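PDB 4QBN: nuclease from Salmonella phage SETP3, which is probably a magnesium-dependent nuclease of the virus-type replication-repair (VRR-NUC) family, thought to bind nucleic acids and hydrolyse their phosphodiester bonds. Local coordinates for residues Q62-E65 and H66-R70. Residues are numbered along the deposited sequence; the frame is centred on the assembly and turned at random.
Sequences QLRE and HERFR. With SO4 (sulfate ion), chain C.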
loop_
_atom_site.group_PDB
_atom_site.type_symbol
_atom_site.label_atom_id
_atom_site.label_comp_id
_atom_site.label_asym_id
_atom_site.label_seq_id
_atom_site.Cartn_x
_atom_site.Cartn_y
_atom_site.Cartn_z
ATOM N N GLN A 62 -13.074 0.027 -9.359
ATOM C CA GLN A 62 -12.403 0.774 -8.288
ATOM C C GLN A 62 -13.261 0.718 -7.031
ATOM O O GLN A 62 -12.756 0.534 -5.902
ATOM C CB GLN A 62 -12.144 2.215 -8.726
ATOM C CG GLN A 62 -11.071 2.318 -9.770
ATOM C CD GLN A 62 -11.037 3.642 -10.494
ATOM O OE1 GLN A 62 -11.990 4.433 -10.462
ATOM N NE2 GLN A 62 -9.902 3.915 -11.136
ATOM N N LEU A 63 -14.560 0.955 -7.189
ATOM C CA LEU A 63 -15.420 0.949 -6.004
ATOM C C LEU A 63 -15.377 -0.404 -5.269
ATOM O O LEU A 63 -15.429 -0.429 -4.041
ATOM C CB LEU A 63 -16.885 1.300 -6.361
ATOM C CG LEU A 63 -17.098 2.788 -6.714
ATOM C CD1 LEU A 63 -18.524 3.093 -7.199
ATOM C CD2 LEU A 63 -16.720 3.702 -5.515
ATOM N N ARG A 64 -15.378 -1.517 -6.018
ATOM C CA ARG A 64 -15.378 -2.829 -5.355
ATOM C C ARG A 64 -14.069 -3.004 -4.667
ATOM O O ARG A 64 -14.046 -3.514 -3.538
ATOM C CB ARG A 64 -15.682 -4.027 -6.318
ATOM C CG ARG A 64 -14.817 -4.171 -7.559
ATOM C CD ARG A 64 -15.159 -5.480 -8.409
ATOM N NE ARG A 64 -14.360 -5.612 -9.645
ATOM C CZ ARG A 64 -13.696 -6.700 -10.033
ATOM N NH1 ARG A 64 -13.709 -7.806 -9.320
ATOM N NH2 ARG A 64 -13.006 -6.676 -11.148
ATOM N N GLU A 65 -12.978 -2.562 -5.306
ATOM C CA GLU A 65 -11.655 -2.664 -4.635
ATOM C C GLU A 65 -11.611 -1.814 -3.337
ATOM O O GLU A 65 -11.159 -2.272 -2.263
ATOM C CB GLU A 65 -10.551 -2.227 -5.611
ATOM C CG GLU A 65 -9.121 -2.414 -5.029
ATOM C CD GLU A 65 -8.645 -3.891 -5.051
ATOM O OE1 GLU A 65 -9.457 -4.805 -5.389
ATOM O OE2 GLU A 65 -7.419 -4.146 -4.800
ATOM N N HIS A 66 -12.170 -0.607 -3.376
ATOM C CA HIS A 66 -12.192 0.209 -2.126
ATOM C C HIS A 66 -12.964 -0.508 -1.057
ATOM O O HIS A 66 -12.610 -0.492 0.130
ATOM C CB HIS A 66 -12.885 1.569 -2.371
ATOM C CG HIS A 66 -12.186 2.414 -3.368
ATOM N ND1 HIS A 66 -12.744 3.576 -3.871
ATOM C CD2 HIS A 66 -10.987 2.262 -3.979
ATOM C CE1 HIS A 66 -11.909 4.104 -4.754
ATOM N NE2 HIS A 66 -10.830 3.335 -4.833
ATOM N N GLU A 67 -14.051 -1.156 -1.448
ATOM C CA GLU A 67 -14.818 -1.825 -0.390
ATOM C C GLU A 67 -14.106 -3.069 0.163
ATOM O O GLU A 67 -14.290 -3.371 1.323
ATOM C CB GLU A 67 -16.261 -2.104 -0.780
ATOM C CG GLU A 67 -17.200 -0.836 -0.606
ATOM C CD GLU A 67 -17.408 -0.296 0.856
ATOM O OE1 GLU A 67 -18.398 -0.652 1.509
ATOM O OE2 GLU A 67 -16.652 0.545 1.331
ATOM N N ARG A 68 -13.357 -3.818 -0.658
ATOM C CA ARG A 68 -12.547 -4.945 -0.159
ATOM C C ARG A 68 -11.547 -4.461 0.883
ATOM O O ARG A 68 -11.266 -5.161 1.902
ATOM C CB ARG A 68 -11.752 -5.624 -1.304
ATOM C CG ARG A 68 -12.612 -6.278 -2.376
ATOM C CD ARG A 68 -11.690 -7.069 -3.365
ATOM N NE ARG A 68 -12.463 -7.674 -4.457
ATOM C CZ ARG A 68 -12.524 -7.179 -5.700
ATOM N NH1 ARG A 68 -11.829 -6.076 -6.056
ATOM N NH2 ARG A 68 -13.269 -7.795 -6.587
ATOM N N PHE A 69 -10.973 -3.290 0.628
ATOM C CA PHE A 69 -10.029 -2.688 1.568
ATOM C C PHE A 69 -10.768 -2.270 2.850
ATOM O O PHE A 69 -10.297 -2.553 3.977
ATOM C CB PHE A 69 -9.377 -1.426 0.969
ATOM C CG PHE A 69 -8.125 -1.697 0.129
ATOM C CD1 PHE A 69 -8.104 -2.699 -0.841
ATOM C CD2 PHE A 69 -7.005 -0.867 0.273
ATOM C CE1 PHE A 69 -6.938 -2.889 -1.630
ATOM C CE2 PHE A 69 -5.877 -1.066 -0.496
ATOM C CZ PHE A 69 -5.849 -2.083 -1.457
ATOM N N ARG A 70 -11.866 -1.563 2.699
ATOM C CA ARG A 70 -12.515 -0.983 3.893
ATOM C C ARG A 70 -13.168 -2.055 4.780
ATOM O O ARG A 70 -13.235 -1.884 6.016
ATOM C CB ARG A 70 -13.529 0.071 3.506
ATOM C CG ARG A 70 -12.962 1.337 2.872
ATOM C CD ARG A 70 -14.049 2.348 2.956
ATOM N NE ARG A 70 -13.716 3.511 2.121
ATOM C CZ ARG A 70 -14.215 3.746 0.923
ATOM N NH1 ARG A 70 -15.162 2.933 0.401
ATOM N NH2 ARG A 70 -13.789 4.821 0.258
HETATM S S SO4 C . -7.100 1.857 -12.859
HETATM O O1 SO4 C . -7.818 1.829 -14.142
HETATM O O2 SO4 C . -6.144 0.740 -12.874
HETATM O O3 SO4 C . -6.422 3.140 -12.680
HETATM O O4 SO4 C . -8.037 1.711 -11.755
#
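With CG of Glu65 anti to its own amide nitrogen (chi1 -175°), the bend at chi2 places OE1 beside the guanidinium of Arg68, whose side chain runs extended from CG to NE and reaches back along helix 60-71. The pair exemplifies an i to i+3 salt bridge on the helix of a beta-alpha-beta crossover, between strands 44-50 and 75-79 of the VRR-NUC domain. Arg68 NH1 donates to Glu65 OE1 over 2.8 Å, a bent bond (135°) whose acceptor sits 20° out of the guanidinium plane, while the two chains cross at about a right angle. The other carboxylate oxygen, Glu65 OE2, accepts a hydrogen bond from Tyr27 OH and forms a salt bridge with Arg23 of the second subunit, so this buried acid links helix and dimer partner; Phe69 CE1 lies 3.4 Å from the same OE2. Arg64 lies alongside Arg68, and its NH1 comes within 2.8 Å of Arg68 NH2, a close approach of like charges that a sulfate ion close to Arg68 may ease. His66, which packs on Val76 and Val78 of the sheet, sets one ring face over Gln62 O, offset toward the rim, with CD2 3.1 Å from that oxygen, which also accepts the backbone N-H of His66. Gln62 OE1 is hydrogen-bonded to Asp59 N, and Gln62 NE2 donates to O4 of another sulfate, also held by His61 and Gly32, at 3.0 Å.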